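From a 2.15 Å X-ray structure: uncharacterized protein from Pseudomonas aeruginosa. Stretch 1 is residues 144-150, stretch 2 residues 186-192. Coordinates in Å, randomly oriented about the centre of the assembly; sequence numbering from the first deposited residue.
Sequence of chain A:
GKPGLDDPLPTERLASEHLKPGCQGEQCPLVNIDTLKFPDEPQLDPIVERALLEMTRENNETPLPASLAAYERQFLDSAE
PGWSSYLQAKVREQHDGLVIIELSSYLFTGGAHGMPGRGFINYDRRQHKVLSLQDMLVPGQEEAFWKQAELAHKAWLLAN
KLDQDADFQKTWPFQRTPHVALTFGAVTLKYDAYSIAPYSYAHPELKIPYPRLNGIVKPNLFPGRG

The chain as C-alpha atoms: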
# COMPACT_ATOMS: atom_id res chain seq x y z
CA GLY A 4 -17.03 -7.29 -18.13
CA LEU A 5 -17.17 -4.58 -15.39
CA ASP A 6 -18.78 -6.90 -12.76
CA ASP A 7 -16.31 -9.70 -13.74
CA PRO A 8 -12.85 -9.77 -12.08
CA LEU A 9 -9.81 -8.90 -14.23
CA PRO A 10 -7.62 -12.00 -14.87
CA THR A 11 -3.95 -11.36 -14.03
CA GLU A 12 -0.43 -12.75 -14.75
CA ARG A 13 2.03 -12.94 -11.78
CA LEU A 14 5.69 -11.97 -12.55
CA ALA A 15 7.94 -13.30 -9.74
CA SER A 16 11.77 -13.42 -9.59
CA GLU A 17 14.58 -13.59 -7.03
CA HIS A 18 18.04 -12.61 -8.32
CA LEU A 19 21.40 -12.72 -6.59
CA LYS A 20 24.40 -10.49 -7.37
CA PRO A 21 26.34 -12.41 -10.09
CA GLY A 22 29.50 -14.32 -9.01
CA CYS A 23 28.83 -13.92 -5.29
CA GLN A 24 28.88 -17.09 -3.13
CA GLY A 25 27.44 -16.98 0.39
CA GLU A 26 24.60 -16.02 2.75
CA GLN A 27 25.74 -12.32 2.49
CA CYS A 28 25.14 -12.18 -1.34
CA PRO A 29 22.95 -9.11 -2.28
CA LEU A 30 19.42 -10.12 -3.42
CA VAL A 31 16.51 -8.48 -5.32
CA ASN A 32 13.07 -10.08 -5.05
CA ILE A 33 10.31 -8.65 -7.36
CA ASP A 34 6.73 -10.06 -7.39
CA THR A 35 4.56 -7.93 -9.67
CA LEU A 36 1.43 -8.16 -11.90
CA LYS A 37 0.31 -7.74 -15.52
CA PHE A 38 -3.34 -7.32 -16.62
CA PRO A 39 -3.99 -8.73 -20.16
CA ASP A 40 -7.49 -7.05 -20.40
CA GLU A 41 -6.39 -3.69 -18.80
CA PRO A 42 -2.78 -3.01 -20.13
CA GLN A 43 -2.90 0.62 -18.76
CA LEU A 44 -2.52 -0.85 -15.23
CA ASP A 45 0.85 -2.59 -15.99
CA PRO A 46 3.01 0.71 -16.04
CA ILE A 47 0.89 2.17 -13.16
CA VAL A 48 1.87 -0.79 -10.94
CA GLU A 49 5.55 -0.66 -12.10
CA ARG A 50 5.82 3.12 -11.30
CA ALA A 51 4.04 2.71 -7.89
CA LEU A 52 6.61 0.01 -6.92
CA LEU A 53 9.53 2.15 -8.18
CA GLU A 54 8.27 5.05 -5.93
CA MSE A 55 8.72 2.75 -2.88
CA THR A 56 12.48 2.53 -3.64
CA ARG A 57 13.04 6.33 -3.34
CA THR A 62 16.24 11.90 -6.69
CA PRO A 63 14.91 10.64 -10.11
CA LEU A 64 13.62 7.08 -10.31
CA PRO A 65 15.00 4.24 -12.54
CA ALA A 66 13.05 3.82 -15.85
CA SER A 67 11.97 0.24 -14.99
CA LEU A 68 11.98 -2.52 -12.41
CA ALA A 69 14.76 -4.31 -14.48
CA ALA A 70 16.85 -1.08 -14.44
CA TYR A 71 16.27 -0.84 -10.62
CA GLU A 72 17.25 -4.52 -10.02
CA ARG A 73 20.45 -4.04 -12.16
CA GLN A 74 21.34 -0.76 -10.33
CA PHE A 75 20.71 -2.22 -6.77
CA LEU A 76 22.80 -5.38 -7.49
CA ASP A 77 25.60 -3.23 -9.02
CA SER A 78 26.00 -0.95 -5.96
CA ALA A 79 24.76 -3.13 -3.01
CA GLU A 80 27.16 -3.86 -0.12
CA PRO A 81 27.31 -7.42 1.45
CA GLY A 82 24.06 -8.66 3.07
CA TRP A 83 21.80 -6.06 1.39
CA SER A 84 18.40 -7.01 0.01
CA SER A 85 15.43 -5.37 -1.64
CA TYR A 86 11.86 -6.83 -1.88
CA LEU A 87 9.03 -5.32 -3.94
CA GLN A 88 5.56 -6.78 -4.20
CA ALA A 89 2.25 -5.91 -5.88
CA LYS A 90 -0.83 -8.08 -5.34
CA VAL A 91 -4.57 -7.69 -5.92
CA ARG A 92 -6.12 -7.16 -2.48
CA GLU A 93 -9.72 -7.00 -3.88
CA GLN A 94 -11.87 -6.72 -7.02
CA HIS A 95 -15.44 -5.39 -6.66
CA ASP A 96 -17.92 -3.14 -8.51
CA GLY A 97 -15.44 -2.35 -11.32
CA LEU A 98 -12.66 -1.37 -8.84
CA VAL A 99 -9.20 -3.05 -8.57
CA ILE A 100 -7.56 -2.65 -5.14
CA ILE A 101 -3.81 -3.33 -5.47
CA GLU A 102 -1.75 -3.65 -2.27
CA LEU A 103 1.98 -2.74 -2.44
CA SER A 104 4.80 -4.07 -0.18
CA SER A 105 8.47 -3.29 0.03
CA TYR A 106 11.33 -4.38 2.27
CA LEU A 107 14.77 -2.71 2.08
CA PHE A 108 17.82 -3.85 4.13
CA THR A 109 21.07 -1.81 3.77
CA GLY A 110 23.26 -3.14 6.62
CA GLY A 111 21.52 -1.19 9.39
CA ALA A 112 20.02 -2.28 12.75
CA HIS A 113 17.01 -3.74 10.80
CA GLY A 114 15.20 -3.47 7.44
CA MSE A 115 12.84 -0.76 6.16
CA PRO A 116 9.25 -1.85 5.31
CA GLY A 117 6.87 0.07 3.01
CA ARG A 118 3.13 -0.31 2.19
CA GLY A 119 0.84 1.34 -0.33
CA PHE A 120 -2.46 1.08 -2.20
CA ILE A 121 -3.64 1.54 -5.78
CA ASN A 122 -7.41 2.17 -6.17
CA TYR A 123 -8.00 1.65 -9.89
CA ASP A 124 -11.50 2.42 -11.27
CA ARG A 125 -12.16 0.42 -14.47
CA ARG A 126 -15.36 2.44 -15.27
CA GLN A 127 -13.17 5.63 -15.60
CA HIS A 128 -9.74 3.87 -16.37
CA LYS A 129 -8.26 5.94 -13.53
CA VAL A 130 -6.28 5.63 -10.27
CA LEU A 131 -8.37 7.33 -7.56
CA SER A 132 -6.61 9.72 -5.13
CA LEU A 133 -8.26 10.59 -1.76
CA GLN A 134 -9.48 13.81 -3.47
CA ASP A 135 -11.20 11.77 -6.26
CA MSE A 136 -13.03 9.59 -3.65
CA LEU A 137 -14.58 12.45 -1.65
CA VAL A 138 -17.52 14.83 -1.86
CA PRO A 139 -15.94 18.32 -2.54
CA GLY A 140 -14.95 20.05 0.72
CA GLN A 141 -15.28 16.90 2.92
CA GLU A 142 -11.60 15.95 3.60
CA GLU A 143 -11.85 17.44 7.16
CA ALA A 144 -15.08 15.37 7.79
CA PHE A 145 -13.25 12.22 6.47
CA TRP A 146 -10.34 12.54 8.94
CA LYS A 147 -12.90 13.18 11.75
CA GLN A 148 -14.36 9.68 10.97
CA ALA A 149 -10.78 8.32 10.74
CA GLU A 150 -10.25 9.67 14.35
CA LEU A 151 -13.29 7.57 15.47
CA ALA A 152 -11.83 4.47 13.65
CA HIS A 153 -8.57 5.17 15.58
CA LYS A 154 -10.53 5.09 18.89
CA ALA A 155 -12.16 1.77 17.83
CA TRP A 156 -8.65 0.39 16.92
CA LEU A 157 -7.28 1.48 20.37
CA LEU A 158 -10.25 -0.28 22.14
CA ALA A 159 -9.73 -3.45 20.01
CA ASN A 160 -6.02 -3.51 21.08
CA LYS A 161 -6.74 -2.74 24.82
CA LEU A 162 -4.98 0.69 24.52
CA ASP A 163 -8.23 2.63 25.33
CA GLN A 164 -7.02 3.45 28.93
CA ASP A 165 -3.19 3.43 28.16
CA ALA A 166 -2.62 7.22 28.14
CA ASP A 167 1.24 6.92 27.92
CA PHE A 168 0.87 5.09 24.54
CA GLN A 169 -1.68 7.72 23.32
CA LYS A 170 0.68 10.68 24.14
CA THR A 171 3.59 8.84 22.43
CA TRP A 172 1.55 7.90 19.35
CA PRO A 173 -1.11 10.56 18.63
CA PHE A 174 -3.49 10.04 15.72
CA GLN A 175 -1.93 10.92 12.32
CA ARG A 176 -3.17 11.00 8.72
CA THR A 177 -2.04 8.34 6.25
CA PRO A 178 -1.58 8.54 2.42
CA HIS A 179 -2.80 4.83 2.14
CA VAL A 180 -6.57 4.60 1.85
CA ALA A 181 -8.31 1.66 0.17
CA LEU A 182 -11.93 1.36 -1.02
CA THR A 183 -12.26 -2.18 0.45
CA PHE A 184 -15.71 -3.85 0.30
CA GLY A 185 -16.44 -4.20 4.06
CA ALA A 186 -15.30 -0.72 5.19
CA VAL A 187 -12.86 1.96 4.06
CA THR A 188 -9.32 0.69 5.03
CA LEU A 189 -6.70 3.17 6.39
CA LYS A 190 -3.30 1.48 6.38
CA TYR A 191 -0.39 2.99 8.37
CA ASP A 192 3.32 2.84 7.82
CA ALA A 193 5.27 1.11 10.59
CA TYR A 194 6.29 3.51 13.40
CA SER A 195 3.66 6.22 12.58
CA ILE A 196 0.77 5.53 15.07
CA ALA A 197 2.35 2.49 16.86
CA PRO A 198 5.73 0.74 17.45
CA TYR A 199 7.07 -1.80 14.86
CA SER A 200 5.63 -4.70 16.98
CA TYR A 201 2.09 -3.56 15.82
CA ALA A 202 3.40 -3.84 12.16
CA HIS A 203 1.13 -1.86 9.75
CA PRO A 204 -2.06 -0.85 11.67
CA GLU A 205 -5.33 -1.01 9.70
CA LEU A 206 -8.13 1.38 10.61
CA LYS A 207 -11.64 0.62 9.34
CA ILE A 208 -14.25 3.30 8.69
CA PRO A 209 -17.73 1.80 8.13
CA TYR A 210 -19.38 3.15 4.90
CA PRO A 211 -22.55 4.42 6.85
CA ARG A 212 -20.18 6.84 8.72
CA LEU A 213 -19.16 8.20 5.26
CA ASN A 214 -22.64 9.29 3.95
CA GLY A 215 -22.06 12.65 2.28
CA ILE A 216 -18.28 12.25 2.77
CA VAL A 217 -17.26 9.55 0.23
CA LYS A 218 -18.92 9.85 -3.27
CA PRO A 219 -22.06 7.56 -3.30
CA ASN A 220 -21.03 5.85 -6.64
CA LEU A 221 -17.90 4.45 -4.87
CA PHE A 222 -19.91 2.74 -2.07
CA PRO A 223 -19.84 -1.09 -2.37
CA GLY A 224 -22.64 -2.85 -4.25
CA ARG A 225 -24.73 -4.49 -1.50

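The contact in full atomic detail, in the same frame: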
# COMPACT_ATOMS: atom_id res chain seq x y z
N ALA A 144 -14.08 16.33 7.29
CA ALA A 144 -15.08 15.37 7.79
C ALA A 144 -14.58 13.91 7.69
O ALA A 144 -14.86 13.11 8.58
CB ALA A 144 -16.39 15.53 7.03
N PHE A 145 -13.82 13.57 6.63
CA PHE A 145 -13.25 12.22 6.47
C PHE A 145 -12.25 11.89 7.60
O PHE A 145 -12.32 10.81 8.20
CB PHE A 145 -12.56 12.07 5.11
CG PHE A 145 -11.88 10.73 4.88
CD1 PHE A 145 -12.62 9.62 4.48
CD2 PHE A 145 -10.50 10.59 5.04
CE1 PHE A 145 -11.99 8.40 4.24
CE2 PHE A 145 -9.88 9.37 4.81
CZ PHE A 145 -10.63 8.28 4.43
N TRP A 146 -11.34 12.83 7.91
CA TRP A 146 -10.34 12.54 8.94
C TRP A 146 -10.97 12.56 10.33
O TRP A 146 -10.45 11.89 11.22
CB TRP A 146 -9.10 13.43 8.81
CG TRP A 146 -8.35 13.16 7.54
CD1 TRP A 146 -8.33 13.93 6.42
CD2 TRP A 146 -7.60 11.96 7.22
NE1 TRP A 146 -7.57 13.33 5.44
CE2 TRP A 146 -7.14 12.11 5.89
CE3 TRP A 146 -7.27 10.80 7.93
CZ2 TRP A 146 -6.36 11.13 5.27
CZ3 TRP A 146 -6.53 9.81 7.29
CH2 TRP A 146 -6.08 9.99 5.98
N LYS A 147 -12.15 13.22 10.49
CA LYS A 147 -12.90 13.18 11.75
C LYS A 147 -13.44 11.77 11.98
O LYS A 147 -13.38 11.31 13.12
CB LYS A 147 -14.05 14.20 11.78
CG LYS A 147 -13.57 15.65 11.89
CD LYS A 147 -13.21 16.08 13.31
CE LYS A 147 -12.93 17.57 13.39
NZ LYS A 147 -14.15 18.41 13.19
N GLN A 148 -13.89 11.07 10.91
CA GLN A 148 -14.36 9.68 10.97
C GLN A 148 -13.20 8.72 11.16
O GLN A 148 -13.36 7.67 11.79
CB GLN A 148 -15.17 9.29 9.72
CG GLN A 148 -16.45 10.14 9.50
CD GLN A 148 -17.31 10.23 10.74
OE1 GLN A 148 -17.79 9.23 11.26
NE2 GLN A 148 -17.48 11.44 11.26
N ALA A 149 -12.03 9.07 10.61
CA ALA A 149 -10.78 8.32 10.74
C ALA A 149 -10.34 8.32 12.21
O ALA A 149 -9.88 7.29 12.70
CB ALA A 149 -9.70 8.94 9.87
N GLU A 150 -10.53 9.47 12.91
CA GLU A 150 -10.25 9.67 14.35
C GLU A 150 -11.10 8.68 15.18
O GLU A 150 -10.61 8.10 16.15
CB GLU A 150 -10.56 11.12 14.77
CG GLU A 150 -9.49 12.14 14.44
CD GLU A 150 -9.90 13.61 14.40
OE1 GLU A 150 -10.45 14.11 15.41
OE2 GLU A 150 -9.60 14.27 13.38
N ALA A 186 -15.50 -2.03 4.58
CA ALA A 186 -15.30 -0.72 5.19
C ALA A 186 -14.20 -0.01 4.44
O ALA A 186 -13.55 -0.64 3.61
CB ALA A 186 -14.90 -0.89 6.66
N VAL A 187 -14.00 1.29 4.68
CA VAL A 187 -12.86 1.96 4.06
C VAL A 187 -11.60 1.59 4.92
O VAL A 187 -11.61 1.76 6.15
CB VAL A 187 -13.09 3.49 3.88
CG1 VAL A 187 -11.78 4.25 3.63
CG2 VAL A 187 -14.06 3.74 2.74
N THR A 188 -10.55 1.05 4.29
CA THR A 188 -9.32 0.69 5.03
C THR A 188 -8.30 1.83 5.02
O THR A 188 -7.96 2.34 3.95
CB THR A 188 -8.69 -0.61 4.46
OG1 THR A 188 -9.66 -1.65 4.56
CG2 THR A 188 -7.40 -1.04 5.18
N LEU A 189 -7.80 2.22 6.21
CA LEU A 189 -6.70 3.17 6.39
C LEU A 189 -5.52 2.37 6.89
O LEU A 189 -5.56 1.84 8.00
CB LEU A 189 -6.97 4.34 7.34
CG LEU A 189 -8.21 5.22 7.18
CD1 LEU A 189 -8.04 6.49 7.98
CD2 LEU A 189 -8.43 5.59 5.76
N LYS A 190 -4.49 2.25 6.05
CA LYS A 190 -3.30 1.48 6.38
C LYS A 190 -2.13 2.42 6.71
O LYS A 190 -1.84 3.35 5.95
CB LYS A 190 -2.96 0.52 5.22
CG LYS A 190 -1.64 -0.21 5.37
CD LYS A 190 -1.80 -1.52 6.04
CE LYS A 190 -1.36 -2.64 5.14
NZ LYS A 190 -1.39 -3.93 5.88
N TYR A 191 -1.46 2.16 7.84
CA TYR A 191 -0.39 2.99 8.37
C TYR A 191 0.97 2.38 8.19
O TYR A 191 1.16 1.17 8.34
CB TYR A 191 -0.63 3.29 9.87
CG TYR A 191 -1.69 4.35 10.01
CD1 TYR A 191 -3.03 4.06 9.75
CD2 TYR A 191 -1.35 5.67 10.28
CE1 TYR A 191 -4.00 5.05 9.79
CE2 TYR A 191 -2.32 6.67 10.33
CZ TYR A 191 -3.64 6.36 10.05
OH TYR A 191 -4.60 7.35 10.03
N ASP A 192 1.94 3.24 7.89
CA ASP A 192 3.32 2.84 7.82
C ASP A 192 3.75 2.44 9.21
O ASP A 192 3.19 2.94 10.20
CB ASP A 192 4.19 3.99 7.27
CG ASP A 192 4.11 4.12 5.75
OD1 ASP A 192 4.33 3.09 5.05
OD2 ASP A 192 3.89 5.26 5.26

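A helix laid across a β-strand is one of the simplest ways to build a hydrophobic core, and the contact between residues 144-150 and 186-192 of this Pseudomonas aeruginosa protein shows how few side chains the job requires. Stretch 1 is helical throughout, one piece of a longer helix, and stretch 2 contains the strand residues 187-190. The two axes cross at 77°, nearly perpendicular, and come no closer than 10.9 Å. At such a separation the backbones cannot bond to each other, and no hydrogen bond links the stretches. Within the helix, A149 N donates to F145 O at 3.0 Å and E150 N to W146 O, also at 3.0 Å, the i to i+4 pattern that leaves the side chains free to face outward. What joins helix to strand is therefore side-chain packing, with 183 Å² buried in total.

Taken in order along stretch 2, A186 stays out of reach of the helix, and the first contact is made by V187. Its CA-to-CB bond points toward the helix, and its CG1 lies 4.2 Å from CE1 of F145, at the edge of the phenyl ring and near its plane. A branched aliphatic side chain and an aromatic rim meet here through dispersion forces and the exclusion of water, with no directional bond to fix the distance.

T188 follows the alternation of an extended chain and makes no contact with the helix; its OG1 is hydrogen-bonded elsewhere in the structure.

L189 turns back toward the helix and is the centre of the contact, with 65 Å² covered, more than any other residue. The closest pair of CA atoms across the stretches is also here, L189 to A149, at 7.9 Å. The two methyl groups of the leucine diverge to meet different neighbours. CD2 approaches CZ of F145 at 3.7 Å, while CD1 lies 3.7 Å from CZ3 of W146 and 3.5 Å from CB of A149. The CA-to-CB bond of A149 points toward the strand, and its CB makes the closest contact between the two stretches. F145 and W146 begin differently: their CA-to-CB bonds run sideways, and it is the far ends of their rings that reach the strand. One leucine is thus held among three residues that span a single turn of helix.

K190 again falls out of reach, completing the alternation. Beyond the strand, Y191 starts sideways but brings the end of its side chain nearer, so that its OH sits 4.2 Å from CZ3 of W146. At that distance from a ring carbon this is a loose van der Waals approach; the hydroxyl has its hydrogen bond elsewhere in the structure. D192 makes no contact with the helix.

The general lesson is that a strand presents every second residue to a helix, and that here, in a nearly perpendicular crossing, most of the packing falls to one leucine.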